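TerD domain-containing protein (Streptomyces coelicolor A3, PDB 2QZ7) is of unknown function but belongs to the TerD family, whose name comes from tellurite resistance, and binds sodium ions in the crystal. Local coordinates at residues R106-Q115 against D178-G187; R146-E157 against F168-S177. One frame throughout, in Å; residues are numbered along the deposited sequence.

Interaction 1 (R106-Q115 against D178-G187); sequences RVIVGVAIHQ and DPVLFATEMG. With EDO (1,2-ethanediol), chain F.
With its CG anti to the backbone N (chi1 177°) and the chain extended as far as NE, Arg106 carries its guanidinium to the carbonyl of Gly187. Selenomethionine Met186 starts with CG between its backbone N and carbonyl carbon (chi1 68°) and bends at chi3. That turn lays its methyl CE against the backbone of strand 106-113, 3.5 Å from Gly110 N. Arg106 NH1 donates to Gly187 O over 2.9 Å, in the carbonyl plane and on a lone pair. A water takes a hydrogen bond from Arg106 NH2 and gives one to Met186 O. Arg106 NE forms a salt bridge with Glu157, so the guanidinium is held from several directions. Ile108 runs past Met186 in the opposite direction and sets its CD1 3.6 Å from Met186 O.

Helix 179-185 lies nearly antiparallel to the strand, and the axes come within 8.6 Å at their closest. It packs over one face of the antiparallel sheet formed by strands 62-64, 44-52, 104-113, 152-160 and 166-175. Gly110 and Ala112 present little bulk to the helix: Gly110 has no side chain, and Ala112 only a methyl. The Phe182 ring turns its edge to Gly110 CA, and its CD2 lies 3.9 Å from Ala112 CB.

At the other end, Pro179 CG sits over the centre of the His114 ring, 3.7 Å from its centroid, in a CH-pi contact. His114 NE2 is hydrogen-bonded to Asp45, a ligand of one sodium ion. An ethanediol, probably from the crystallisation liquor, meets His114 ND1 at the ring edge through O1 and accepts from Gln115 N through O2. Asp178 is the N-cap of the helix, and its OD1 accepts from Leu181 N at 3.0 Å.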
ATOM      1  N   ARG A 106      12.014   5.335   6.058  1.00 41.98           N
ATOM      2  CA  ARG A 106      11.493   4.430   5.050  1.00 41.88           C
ATOM      3  C   ARG A 106       9.988   4.254   5.235  1.00 42.84           C
ATOM      4  O   ARG A 106       9.504   4.131   6.378  1.00 42.73           O
ATOM      5  CB  ARG A 106      12.221   3.079   5.150  1.00 41.77           C
ATOM      6  CG  ARG A 106      11.731   2.000   4.193  1.00 40.47           C
ATOM      7  CD  ARG A 106      12.795   0.832   4.198  1.00 44.72           C
ATOM      8  NE  ARG A 106      12.410  -0.190   3.230  1.00 46.16           N
ATOM      9  CZ  ARG A 106      11.801  -1.342   3.507  1.00 45.75           C
ATOM     10  NH1 ARG A 106      11.479  -1.684   4.749  1.00 43.71           N
ATOM     11  NH2 ARG A 106      11.512  -2.162   2.510  1.00 45.69           N
ATOM     12  N   VAL A 107       9.272   4.262   4.108  1.00 42.54           N
ATOM     13  CA  VAL A 107       7.861   3.992   4.060  1.00 44.02           C
ATOM     14  C   VAL A 107       7.590   2.945   2.978  1.00 44.17           C
ATOM     15  O   VAL A 107       8.136   3.026   1.871  1.00 43.96           O
ATOM     16  CB  VAL A 107       7.022   5.290   3.768  1.00 44.01           C
ATOM     17  CG1 VAL A 107       5.503   4.952   3.737  1.00 44.41           C
ATOM     18  CG2 VAL A 107       7.335   6.345   4.817  1.00 44.13           C
ATOM     19  N   ILE A 108       6.772   1.949   3.290  1.00 43.38           N
ATOM     20  CA  ILE A 108       6.340   1.055   2.256  1.00 43.67           C
ATOM     21  C   ILE A 108       4.844   0.958   2.167  1.00 43.55           C
ATOM     22  O   ILE A 108       4.156   0.923   3.183  1.00 41.70           O
ATOM     23  CB  ILE A 108       7.118  -0.296   2.237  1.00 46.71           C
ATOM     24  CG1 ILE A 108       6.487  -1.419   1.453  1.00 47.08           C
ATOM     25  CG2 ILE A 108       7.568  -0.804   3.579  1.00 51.15           C
ATOM     26  CD1 ILE A 108       7.750  -2.265   0.883  1.00 52.50           C
ATOM     27  N   VAL A 109       4.335   0.967   0.944  1.00 42.36           N
ATOM     28  CA  VAL A 109       2.866   0.926   0.774  1.00 43.08           C
ATOM     29  C   VAL A 109       2.528  -0.260  -0.106  1.00 42.20           C
ATOM     30  O   VAL A 109       3.288  -0.605  -1.001  1.00 41.34           O
ATOM     31  CB  VAL A 109       2.319   2.282   0.224  1.00 43.84           C
ATOM     32  CG1 VAL A 109       2.897   2.581  -1.102  1.00 43.70           C
ATOM     33  CG2 VAL A 109       0.771   2.276   0.145  1.00 43.20           C
ATOM     34  N   GLY A 110       1.410  -0.903   0.204  1.00 41.29           N
ATOM     35  CA  GLY A 110       0.944  -2.068  -0.522  1.00 40.46           C
ATOM     36  C   GLY A 110      -0.579  -2.172  -0.468  1.00 41.79           C
ATOM     37  O   GLY A 110      -1.279  -1.238  -0.005  1.00 41.22           O
ATOM     38  N   VAL A 111      -1.076  -3.276  -0.980  1.00 41.46           N
ATOM     39  CA  VAL A 111      -2.490  -3.528  -1.068  1.00 41.84           C
ATOM     40  C   VAL A 111      -2.724  -4.942  -0.577  1.00 42.47           C
ATOM     41  O   VAL A 111      -2.041  -5.896  -0.984  1.00 43.03           O
ATOM     42  CB  VAL A 111      -3.028  -3.303  -2.509  1.00 42.25           C
ATOM     43  CG1 VAL A 111      -4.504  -3.779  -2.655  1.00 40.33           C
ATOM     44  CG2 VAL A 111      -2.920  -1.808  -2.926  1.00 40.97           C
ATOM     45  N   ALA A 112      -3.690  -5.079   0.323  1.00 42.94           N
ATOM     46  CA  ALA A 112      -4.056  -6.386   0.865  1.00 42.65           C
ATOM     47  C   ALA A 112      -5.519  -6.760   0.582  1.00 42.34           C
ATOM     48  O   ALA A 112      -6.409  -5.910   0.669  1.00 42.46           O
ATOM     49  CB  ALA A 112      -3.773  -6.438   2.383  1.00 42.22           C
ATOM     50  N   ILE A 113      -5.749  -8.030   0.255  1.00 41.93           N
ATOM     51  CA  ILE A 113      -7.104  -8.559   0.070  1.00 42.22           C
ATOM     52  C   ILE A 113      -7.535  -9.247   1.344  1.00 42.85           C
ATOM     53  O   ILE A 113      -6.791 -10.075   1.877  1.00 44.50           O
ATOM     54  CB  ILE A 113      -7.176  -9.551  -1.142  1.00 42.32           C
ATOM     55  CG1 ILE A 113      -6.579  -8.883  -2.400  1.00 44.07           C
ATOM     56  CG2 ILE A 113      -8.610 -10.026  -1.393  1.00 40.05           C
ATOM     57  CD1 ILE A 113      -6.248  -9.884  -3.516  1.00 41.92           C
ATOM     58  N   HIS A 114      -8.730  -8.930   1.843  1.00 43.24           N
ATOM     59  CA  HIS A 114      -9.302  -9.693   2.972  1.00 44.46           C
ATOM     60  C   HIS A 114      -9.567 -11.153   2.652  1.00 44.97           C
ATOM     61  O   HIS A 114     -10.002 -11.517   1.539  1.00 44.39           O
ATOM     62  CB  HIS A 114     -10.491  -8.975   3.608  1.00 44.05           C
ATOM     63  CG  HIS A 114     -10.074  -7.708   4.300  1.00 45.00           C
ATOM     64  ND1 HIS A 114     -10.159  -7.533   5.660  1.00 47.11           N
ATOM     65  CD2 HIS A 114      -9.526  -6.573   3.812  1.00 42.29           C
ATOM     66  CE1 HIS A 114      -9.712  -6.335   5.980  1.00 47.54           C
ATOM     67  NE2 HIS A 114      -9.311  -5.735   4.876  1.00 46.47           N
ATOM     68  N   GLN A 115      -9.265 -12.000   3.633  1.00 46.40           N
ATOM     69  CA  GLN A 115      -9.233 -13.430   3.408  1.00 47.22           C
ATOM     70  C   GLN A 115     -10.334 -14.167   4.166  1.00 48.90           C
ATOM     71  O   GLN A 115     -10.393 -15.393   4.126  1.00 49.44           O
ATOM     72  CB  GLN A 115      -7.858 -13.985   3.808  1.00 47.68           C
ATOM     73  CG  GLN A 115      -6.696 -13.489   2.965  1.00 44.30           C
ATOM     74  CD  GLN A 115      -6.843 -13.827   1.484  1.00 42.42           C
ATOM     75  OE1 GLN A 115      -6.956 -14.987   1.113  1.00 44.01           O
ATOM     76  NE2 GLN A 115      -6.788 -12.803   0.625  1.00 40.92           N
ATOM     77  N   ASP A 178      -2.821 -12.675   5.373  1.00 45.36           N
ATOM     78  CA  ASP A 178      -3.991 -11.794   5.512  1.00 46.25           C
ATOM     79  C   ASP A 178      -3.541 -10.369   5.833  1.00 44.89           C
ATOM     80  O   ASP A 178      -2.360 -10.148   6.053  1.00 43.77           O
ATOM     81  CB  ASP A 178      -5.038 -12.334   6.517  1.00 47.77           C
ATOM     82  CG  ASP A 178      -4.585 -12.293   7.973  1.00 51.81           C
ATOM     83  OD1 ASP A 178      -3.616 -11.603   8.332  1.00 53.89           O
ATOM     84  OD2 ASP A 178      -5.260 -12.983   8.788  1.00 59.83           O
ATOM     85  N   PRO A 179      -4.474  -9.388   5.783  1.00 44.03           N
ATOM     86  CA  PRO A 179      -4.056  -7.982   5.966  1.00 42.37           C
ATOM     87  C   PRO A 179      -3.232  -7.690   7.220  1.00 42.21           C
ATOM     88  O   PRO A 179      -2.265  -6.936   7.138  1.00 41.95           O
ATOM     89  CB  PRO A 179      -5.391  -7.221   5.993  1.00 42.78           C
ATOM     90  CG  PRO A 179      -6.306  -8.051   5.095  1.00 42.26           C
ATOM     91  CD  PRO A 179      -5.923  -9.502   5.487  1.00 43.50           C
ATOM     92  N   VAL A 180      -3.607  -8.244   8.365  1.00 41.44           N
ATOM     93  CA  VAL A 180      -2.925  -7.928   9.627  1.00 43.33           C
ATOM     94  C   VAL A 180      -1.487  -8.540   9.627  1.00 42.70           C
ATOM     95  O   VAL A 180      -0.491  -7.887   9.976  1.00 42.05           O
ATOM     96  CB  VAL A 180      -3.714  -8.452  10.865  1.00 44.71           C
ATOM     97  CG1 VAL A 180      -2.957  -8.081  12.152  1.00 46.12           C
ATOM     98  CG2 VAL A 180      -5.158  -7.842  10.918  1.00 47.59           C
ATOM     99  N   LEU A 181      -1.401  -9.803   9.218  1.00 42.05           N
ATOM    100  CA  LEU A 181      -0.097 -10.446   9.108  1.00 40.93           C
ATOM    101  C   LEU A 181       0.812  -9.743   8.074  1.00 40.88           C
ATOM    102  O   LEU A 181       2.034  -9.551   8.322  1.00 40.18           O
ATOM    103  CB  LEU A 181      -0.245 -11.934   8.810  1.00 40.35           C
ATOM    104  CG  LEU A 181       1.059 -12.730   8.926  1.00 39.62           C
ATOM    105  CD1 LEU A 181       1.702 -12.588  10.365  1.00 42.28           C
ATOM    106  CD2 LEU A 181       0.884 -14.206   8.568  1.00 44.16           C
ATOM    107  N   PHE A 182       0.229  -9.366   6.933  1.00 40.78           N
ATOM    108  CA  PHE A 182       0.946  -8.648   5.851  1.00 41.16           C
ATOM    109  C   PHE A 182       1.644  -7.413   6.389  1.00 42.79           C
ATOM    110  O   PHE A 182       2.822  -7.164   6.090  1.00 42.77           O
ATOM    111  CB  PHE A 182      -0.044  -8.238   4.752  1.00 41.32           C
ATOM    112  CG  PHE A 182       0.532  -7.368   3.662  1.00 40.34           C
ATOM    113  CD1 PHE A 182       1.607  -7.816   2.874  1.00 41.85           C
ATOM    114  CD2 PHE A 182      -0.006  -6.100   3.428  1.00 39.29           C
ATOM    115  CE1 PHE A 182       2.109  -7.020   1.848  1.00 40.19           C
ATOM    116  CE2 PHE A 182       0.461  -5.303   2.400  1.00 40.20           C
ATOM    117  CZ  PHE A 182       1.522  -5.763   1.583  1.00 36.79           C
ATOM    118  N   ALA A 183       0.944  -6.672   7.225  1.00 41.34           N
ATOM    119  CA  ALA A 183       1.542  -5.431   7.737  1.00 43.29           C
ATOM    120  C   ALA A 183       2.793  -5.694   8.544  1.00 42.64           C
ATOM    121  O   ALA A 183       3.736  -4.866   8.514  1.00 44.50           O
ATOM    122  CB  ALA A 183       0.490  -4.587   8.543  1.00 42.22           C
ATOM    123  N   THR A 184       2.818  -6.802   9.288  1.00 41.21           N
ATOM    124  CA  THR A 184       4.036  -7.199  10.059  1.00 41.14           C
ATOM    125  C   THR A 184       5.250  -7.612   9.222  1.00 41.17           C
ATOM    126  O   THR A 184       6.401  -7.604   9.716  1.00 40.78           O
ATOM    127  CB  THR A 184       3.754  -8.372  11.039  1.00 40.90           C
ATOM    128  OG1 THR A 184       3.751  -9.620  10.316  1.00 39.90           O
ATOM    129  CG2 THR A 184       2.402  -8.168  11.762  1.00 41.08           C
ATOM    130  N   GLU A 185       5.009  -7.999   7.977  1.00 41.05           N
ATOM    131  CA  GLU A 185       6.087  -8.604   7.162  1.00 41.09           C
ATOM    132  C   GLU A 185       6.369  -7.822   5.896  1.00 41.69           C
ATOM    133  O   GLU A 185       7.393  -8.057   5.268  1.00 40.07           O
ATOM    134  CB  GLU A 185       5.772 -10.061   6.802  1.00 41.67           C
ATOM    135  CG  GLU A 185       4.610 -10.280   5.883  1.00 44.26           C
ATOM    136  CD  GLU A 185       4.319 -11.762   5.641  1.00 47.41           C
ATOM    137  OE1 GLU A 185       4.933 -12.623   6.294  1.00 47.68           O
ATOM    138  OE2 GLU A 185       3.469 -12.079   4.799  1.00 51.22           O
HETATM  139  N   MSE A 186       5.493  -6.846   5.565  1.00 40.19           N
HETATM  140  CA  MSE A 186       5.629  -6.125   4.292  1.00 40.95           C
HETATM  141  C   MSE A 186       6.945  -5.324   4.232  1.00 41.89           C
HETATM  142  O   MSE A 186       7.405  -5.018   3.144  1.00 44.08           O
HETATM  143  CB  MSE A 186       4.454  -5.172   4.041  1.00 39.75           C
HETATM  144  CG  MSE A 186       4.411  -4.006   4.992  1.00 39.96           C
HETATM  145 SE   MSE A 186       2.714  -2.977   4.890  0.85 48.13          SE
HETATM  146  CE  MSE A 186       2.782  -2.422   3.034  1.00 44.10           C
ATOM    147  N   GLY A 187       7.523  -4.971   5.384  1.00 42.66           N
ATOM    148  CA  GLY A 187       8.777  -4.195   5.404  1.00 42.51           C
ATOM    149  C   GLY A 187      10.037  -5.013   5.544  1.00 44.50           C
ATOM    150  O   GLY A 187      11.157  -4.471   5.510  1.00 42.88           O
TER
HETATM  151  C1  EDO F 196      -9.625 -10.275   7.813  1.00 49.60           C
HETATM  152  O1  EDO F 196     -10.726  -9.366   7.702  1.00 52.77           O
HETATM  153  C2  EDO F 196      -9.364 -10.675   6.394  1.00 44.15           C
HETATM  154  O2  EDO F 196      -8.293 -11.590   6.322  1.00 43.16           O
HETATM  155  O   HOH W   1      10.289  -4.809   2.305  1.00 40.31           O

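Interaction 2 (R146-E157 against F168-S177); sequences RVAGATAATVAE and FREAVRGFDS
Thr154 carries the tight centre of this antiparallel pairing with strand 168-175. Its OG1, placed between the backbone N and the carbonyl carbon (chi1 52°), donates to Ala171 O at 2.7 Å. Its backbone N and O pair with Arg173. The methyl CG2 lies 3.8 Å from Phe175 CE2. Beyond Thr154 the register slips by one residue at a beta bulge. Ala171 N then bonds to Val155 O, and Glu157 and Arg169 bond to each other in both directions. A classic bulge lies at the other end, where Thr151 and Ala152 both face Phe175. Thr151 OG1 also donates to Ser177 O at 2.7 Å.

Val147 marks the transition: its CG1 packs 3.3 Å from Gly174 N and also meets Val172 CG1, 4.1 Å away. The loose side is nearer solvent. There Arg146 reaches Glu170, and both NH1 and NH2 grip the single oxygen OE1, at 3.0 Å and 2.9 Å. OE1 lies in the guanidinium plane, but the carboxylate is turned 83° from it. Val172 covers one face of this guanidinium, and Asp142 gives Arg146 a second salt bridge.

The pairing is a beta hairpin at one margin of its sheet. Strand 166-175 is outermost, and strand 104-113 lies on the other side of strand 152-160. Helix 179-185 covers Ala152, Thr154 and Phe175, while strand 137-142 of the second sheet meets Val155 and Phe168.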
ATOM      1  N   ARG A 146       1.709  -9.327 -12.151  1.00 48.85           N
ATOM      2  CA  ARG A 146       2.912 -10.019 -11.717  1.00 49.46           C
ATOM      3  C   ARG A 146       2.733 -10.775 -10.408  1.00 48.86           C
ATOM      4  O   ARG A 146       3.542 -11.640 -10.068  1.00 48.64           O
ATOM      5  CB  ARG A 146       4.057  -9.022 -11.584  1.00 50.22           C
ATOM      6  CG  ARG A 146       4.750  -8.743 -12.914  1.00 52.43           C
ATOM      7  CD  ARG A 146       5.755  -7.612 -12.774  1.00 56.07           C
ATOM      8  NE  ARG A 146       5.146  -6.345 -12.330  1.00 57.57           N
ATOM      9  CZ  ARG A 146       5.857  -5.317 -11.883  1.00 56.04           C
ATOM     10  NH1 ARG A 146       7.177  -5.419 -11.814  1.00 57.45           N
ATOM     11  NH2 ARG A 146       5.266  -4.191 -11.527  1.00 56.19           N
ATOM     12  N   VAL A 147       1.681 -10.423  -9.679  1.00 47.83           N
ATOM     13  CA  VAL A 147       1.399 -10.981  -8.370  1.00 47.12           C
ATOM     14  C   VAL A 147      -0.028 -11.556  -8.339  1.00 47.11           C
ATOM     15  O   VAL A 147      -0.720 -11.461  -7.317  1.00 47.03           O
ATOM     16  CB  VAL A 147       1.661  -9.932  -7.194  1.00 47.49           C
ATOM     17  CG1 VAL A 147       3.152  -9.623  -7.079  1.00 46.79           C
ATOM     18  CG2 VAL A 147       0.845  -8.624  -7.366  1.00 45.38           C
ATOM     19  N   ALA A 148      -0.444 -12.164  -9.461  1.00 46.57           N
ATOM     20  CA  ALA A 148      -1.792 -12.743  -9.623  1.00 46.10           C
ATOM     21  C   ALA A 148      -2.151 -13.747  -8.529  1.00 45.80           C
ATOM     22  O   ALA A 148      -3.298 -13.772  -8.070  1.00 45.78           O
ATOM     23  CB  ALA A 148      -1.952 -13.400 -11.009  1.00 46.21           C
ATOM     24  N   GLY A 149      -1.169 -14.559  -8.113  1.00 44.97           N
ATOM     25  CA  GLY A 149      -1.369 -15.556  -7.054  1.00 43.75           C
ATOM     26  C   GLY A 149      -1.325 -15.069  -5.601  1.00 43.59           C
ATOM     27  O   GLY A 149      -1.542 -15.850  -4.681  1.00 42.97           O
ATOM     28  N   ALA A 150      -1.073 -13.775  -5.389  1.00 43.24           N
ATOM     29  CA  ALA A 150      -0.846 -13.230  -4.051  1.00 42.30           C
ATOM     30  C   ALA A 150      -2.134 -12.772  -3.383  1.00 42.10           C
ATOM     31  O   ALA A 150      -3.052 -12.321  -4.052  1.00 40.96           O
ATOM     32  CB  ALA A 150       0.165 -12.056  -4.107  1.00 42.27           C
ATOM     33  N   THR A 151      -2.164 -12.834  -2.051  1.00 42.01           N
ATOM     34  CA  THR A 151      -3.283 -12.309  -1.259  1.00 41.50           C
ATOM     35  C   THR A 151      -3.056 -10.836  -0.897  1.00 42.20           C
ATOM     36  O   THR A 151      -3.976 -10.078  -0.577  1.00 41.02           O
ATOM     37  CB  THR A 151      -3.387 -13.088   0.022  1.00 42.41           C
ATOM     38  OG1 THR A 151      -2.142 -12.986   0.727  1.00 41.81           O
ATOM     39  CG2 THR A 151      -3.715 -14.584  -0.289  1.00 40.07           C
ATOM     40  N   ALA A 152      -1.801 -10.437  -0.970  1.00 41.89           N
ATOM     41  CA  ALA A 152      -1.399  -9.094  -0.628  1.00 42.70           C
ATOM     42  C   ALA A 152      -0.118  -8.788  -1.408  1.00 42.50           C
ATOM     43  O   ALA A 152       0.578  -9.718  -1.844  1.00 43.04           O
ATOM     44  CB  ALA A 152      -1.193  -8.955   0.902  1.00 42.18           C
ATOM     45  N   ALA A 153       0.177  -7.506  -1.602  1.00 42.60           N
ATOM     46  CA  ALA A 153       1.385  -7.080  -2.340  1.00 43.06           C
ATOM     47  C   ALA A 153       1.895  -5.712  -1.944  1.00 43.22           C
ATOM     48  O   ALA A 153       1.120  -4.765  -1.833  1.00 43.95           O
ATOM     49  CB  ALA A 153       1.132  -7.103  -3.853  1.00 42.83           C
ATOM     50  N   THR A 154       3.211  -5.568  -1.806  1.00 43.13           N
ATOM     51  CA  THR A 154       3.781  -4.200  -1.709  1.00 43.04           C
ATOM     52  C   THR A 154       3.749  -3.643  -3.125  1.00 43.56           C
ATOM     53  O   THR A 154       3.763  -4.439  -4.087  1.00 42.51           O
ATOM     54  CB  THR A 154       5.224  -4.210  -1.164  1.00 42.26           C
ATOM     55  OG1 THR A 154       6.015  -5.126  -1.932  1.00 43.49           O
ATOM     56  CG2 THR A 154       5.200  -4.674   0.273  1.00 42.00           C
ATOM     57  N   VAL A 155       3.655  -2.313  -3.279  1.00 43.14           N
ATOM     58  CA  VAL A 155       3.747  -1.712  -4.605  1.00 44.37           C
ATOM     59  C   VAL A 155       4.876  -0.650  -4.700  1.00 44.68           C
ATOM     60  O   VAL A 155       5.447  -0.470  -5.789  1.00 44.49           O
ATOM     61  CB  VAL A 155       2.383  -1.108  -5.142  1.00 45.26           C
ATOM     62  CG1 VAL A 155       1.183  -2.115  -4.991  1.00 44.32           C
ATOM     63  CG2 VAL A 155       2.075   0.179  -4.490  1.00 46.49           C
ATOM     64  N   ALA A 156       5.197   0.043  -3.590  1.00 44.37           N
ATOM     65  CA  ALA A 156       6.137   1.185  -3.666  1.00 44.35           C
ATOM     66  C   ALA A 156       6.899   1.377  -2.370  1.00 45.05           C
ATOM     67  O   ALA A 156       6.345   1.185  -1.270  1.00 43.95           O
ATOM     68  CB  ALA A 156       5.366   2.497  -4.028  1.00 43.12           C
ATOM     69  N   GLU A 157       8.149   1.803  -2.503  1.00 43.37           N
ATOM     70  CA  GLU A 157       8.984   2.096  -1.351  1.00 44.36           C
ATOM     71  C   GLU A 157       9.437   3.565  -1.430  1.00 44.11           C
ATOM     72  O   GLU A 157       9.900   3.999  -2.483  1.00 43.89           O
ATOM     73  CB  GLU A 157      10.233   1.184  -1.372  1.00 43.61           C
ATOM     74  CG  GLU A 157      11.162   1.425  -0.229  1.00 45.39           C
ATOM     75  CD  GLU A 157      12.506   0.776  -0.379  1.00 48.75           C
ATOM     76  OE1 GLU A 157      13.274   1.186  -1.286  1.00 49.23           O
ATOM     77  OE2 GLU A 157      12.810  -0.115   0.441  1.00 48.55           O
ATOM     78  N   PHE A 168      11.548   7.422  -4.617  1.00 44.72           N
ATOM     79  CA  PHE A 168      10.602   6.370  -4.877  1.00 44.64           C
ATOM     80  C   PHE A 168      11.325   5.185  -5.500  1.00 44.34           C
ATOM     81  O   PHE A 168      12.271   5.350  -6.256  1.00 42.63           O
ATOM     82  CB  PHE A 168       9.486   6.899  -5.803  1.00 44.30           C
ATOM     83  CG  PHE A 168       8.831   5.846  -6.643  1.00 43.68           C
ATOM     84  CD1 PHE A 168       7.789   5.078  -6.143  1.00 43.01           C
ATOM     85  CD2 PHE A 168       9.232   5.657  -7.964  1.00 45.48           C
ATOM     86  CE1 PHE A 168       7.174   4.129  -6.945  1.00 44.33           C
ATOM     87  CE2 PHE A 168       8.622   4.698  -8.765  1.00 44.51           C
ATOM     88  CZ  PHE A 168       7.609   3.935  -8.254  1.00 41.49           C
ATOM     89  N   ARG A 169      10.872   3.991  -5.167  1.00 43.52           N
ATOM     90  CA  ARG A 169      11.248   2.811  -5.921  1.00 44.74           C
ATOM     91  C   ARG A 169      10.038   1.937  -6.077  1.00 44.90           C
ATOM     92  O   ARG A 169       9.271   1.765  -5.129  1.00 45.07           O
ATOM     93  CB  ARG A 169      12.412   2.056  -5.278  1.00 44.23           C
ATOM     94  CG  ARG A 169      13.696   2.541  -5.855  1.00 46.58           C
ATOM     95  CD  ARG A 169      14.891   2.042  -5.177  1.00 48.66           C
ATOM     96  NE  ARG A 169      15.407   0.808  -5.767  1.00 47.85           N
ATOM     97  CZ  ARG A 169      16.317   0.055  -5.167  1.00 47.29           C
ATOM     98  NH1 ARG A 169      16.815   0.432  -3.987  1.00 45.89           N
ATOM     99  NH2 ARG A 169      16.747  -1.056  -5.749  1.00 49.04           N
ATOM    100  N   GLU A 170       9.864   1.411  -7.280  1.00 45.01           N
ATOM    101  CA  GLU A 170       8.869   0.407  -7.527  1.00 46.15           C
ATOM    102  C   GLU A 170       9.220  -0.816  -6.672  1.00 46.02           C
ATOM    103  O   GLU A 170      10.360  -1.265  -6.662  1.00 45.07           O
ATOM    104  CB  GLU A 170       8.840   0.034  -9.000  1.00 45.90           C
ATOM    105  CG  GLU A 170       7.605  -0.753  -9.401  1.00 50.08           C
ATOM    106  CD  GLU A 170       7.731  -1.371 -10.773  1.00 55.50           C
ATOM    107  OE1 GLU A 170       7.578  -2.611 -10.874  1.00 58.87           O
ATOM    108  OE2 GLU A 170       8.015  -0.630 -11.738  1.00 56.79           O
ATOM    109  N   ALA A 171       8.245  -1.341  -5.933  1.00 45.29           N
ATOM    110  CA  ALA A 171       8.524  -2.491  -5.093  1.00 45.41           C
ATOM    111  C   ALA A 171       7.310  -3.408  -5.095  1.00 45.76           C
ATOM    112  O   ALA A 171       6.665  -3.637  -4.058  1.00 45.76           O
ATOM    113  CB  ALA A 171       8.922  -2.053  -3.673  1.00 44.44           C
ATOM    114  N   VAL A 172       6.990  -3.921  -6.280  1.00 46.03           N
ATOM    115  CA  VAL A 172       5.844  -4.823  -6.450  1.00 46.13           C
ATOM    116  C   VAL A 172       6.289  -6.242  -6.105  1.00 45.66           C
ATOM    117  O   VAL A 172       7.066  -6.852  -6.832  1.00 44.42           O
ATOM    118  CB  VAL A 172       5.289  -4.775  -7.895  1.00 46.32           C
ATOM    119  CG1 VAL A 172       4.091  -5.758  -8.077  1.00 46.66           C
ATOM    120  CG2 VAL A 172       4.888  -3.364  -8.261  1.00 46.33           C
ATOM    121  N   ARG A 173       5.788  -6.769  -4.994  1.00 45.54           N
ATOM    122  CA  ARG A 173       6.216  -8.086  -4.498  1.00 45.59           C
ATOM    123  C   ARG A 173       4.996  -8.745  -3.875  1.00 45.17           C
ATOM    124  O   ARG A 173       4.285  -8.113  -3.089  1.00 44.37           O
ATOM    125  CB  ARG A 173       7.327  -7.902  -3.451  1.00 46.28           C
ATOM    126  CG  ARG A 173       7.842  -9.176  -2.720  1.00 49.91           C
ATOM    127  CD  ARG A 173       8.817  -8.741  -1.584  1.00 54.53           C
ATOM    128  NE  ARG A 173       9.128  -9.750  -0.564  1.00 58.94           N
ATOM    129  CZ  ARG A 173       9.545  -9.471   0.683  1.00 62.01           C
ATOM    130  NH1 ARG A 173       9.667  -8.205   1.090  1.00 61.90           N
ATOM    131  NH2 ARG A 173       9.832 -10.460   1.543  1.00 60.43           N
ATOM    132  N   GLY A 174       4.738  -9.999  -4.226  1.00 44.34           N
ATOM    133  CA  GLY A 174       3.572 -10.699  -3.698  1.00 44.66           C
ATOM    134  C   GLY A 174       3.798 -11.370  -2.347  1.00 44.96           C
ATOM    135  O   GLY A 174       4.908 -11.790  -2.039  1.00 45.36           O
ATOM    136  N   PHE A 175       2.726 -11.503  -1.562  1.00 44.70           N
ATOM    137  CA  PHE A 175       2.748 -12.182  -0.251  1.00 43.86           C
ATOM    138  C   PHE A 175       1.509 -13.073  -0.128  1.00 44.94           C
ATOM    139  O   PHE A 175       0.569 -12.959  -0.936  1.00 43.98           O
ATOM    140  CB  PHE A 175       2.655 -11.120   0.848  1.00 43.29           C
ATOM    141  CG  PHE A 175       3.890 -10.276   0.994  1.00 41.44           C
ATOM    142  CD1 PHE A 175       4.747 -10.475   2.075  1.00 46.10           C
ATOM    143  CD2 PHE A 175       4.201  -9.287   0.057  1.00 41.36           C
ATOM    144  CE1 PHE A 175       5.914  -9.682   2.225  1.00 44.68           C
ATOM    145  CE2 PHE A 175       5.354  -8.490   0.181  1.00 40.35           C
ATOM    146  CZ  PHE A 175       6.195  -8.676   1.277  1.00 42.96           C
ATOM    147  N   ASP A 176       1.475 -13.915   0.909  1.00 45.88           N
ATOM    148  CA  ASP A 176       0.411 -14.926   1.040  1.00 47.17           C
ATOM    149  C   ASP A 176      -0.424 -14.770   2.308  1.00 46.33           C
ATOM    150  O   ASP A 176      -1.273 -15.607   2.629  1.00 47.09           O
ATOM    151  CB  ASP A 176       1.026 -16.324   1.015  1.00 48.52           C
ATOM    152  CG  ASP A 176       1.825 -16.589  -0.243  1.00 53.35           C
ATOM    153  OD1 ASP A 176       1.271 -16.448  -1.378  1.00 56.50           O
ATOM    154  OD2 ASP A 176       3.013 -16.962  -0.077  1.00 58.42           O
ATOM    155  N   SER A 177      -0.190 -13.680   3.011  1.00 45.88           N
ATOM    156  CA  SER A 177      -0.737 -13.434   4.325  1.00 45.02           C
ATOM    157  C   SER A 177      -2.068 -12.643   4.275  1.00 45.63           C
ATOM    158  O   SER A 177      -2.424 -12.052   3.234  1.00 45.06           O
ATOM    159  CB  SER A 177       0.329 -12.690   5.154  1.00 45.12           C
ATOM    160  OG  SER A 177       0.915 -11.608   4.424  1.00 42.65           O
TER

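Overall arrangement
Of the segments in contact, 106-115 on strand 104-113 is met first from the N terminus, after five earlier strands, and brings the first half of interaction 1. The chain then runs through strands 129-134 and 137-142 of the other sheet. It returns at 146-157, and interaction 2 closes a short hairpin loop with 168-177. Helix 179-185 follows directly and closes the longer loop of interaction 1. Interaction 2 thus falls wholly within the span of interaction 1, and the two do not cross. Strands 104-113 and 152-160 are neighbours, joined by backbone bonds, among them a probable one from Val111 N to Ala153 O. Together the contacts tie the sheet edge and its centre to the C-terminal helix.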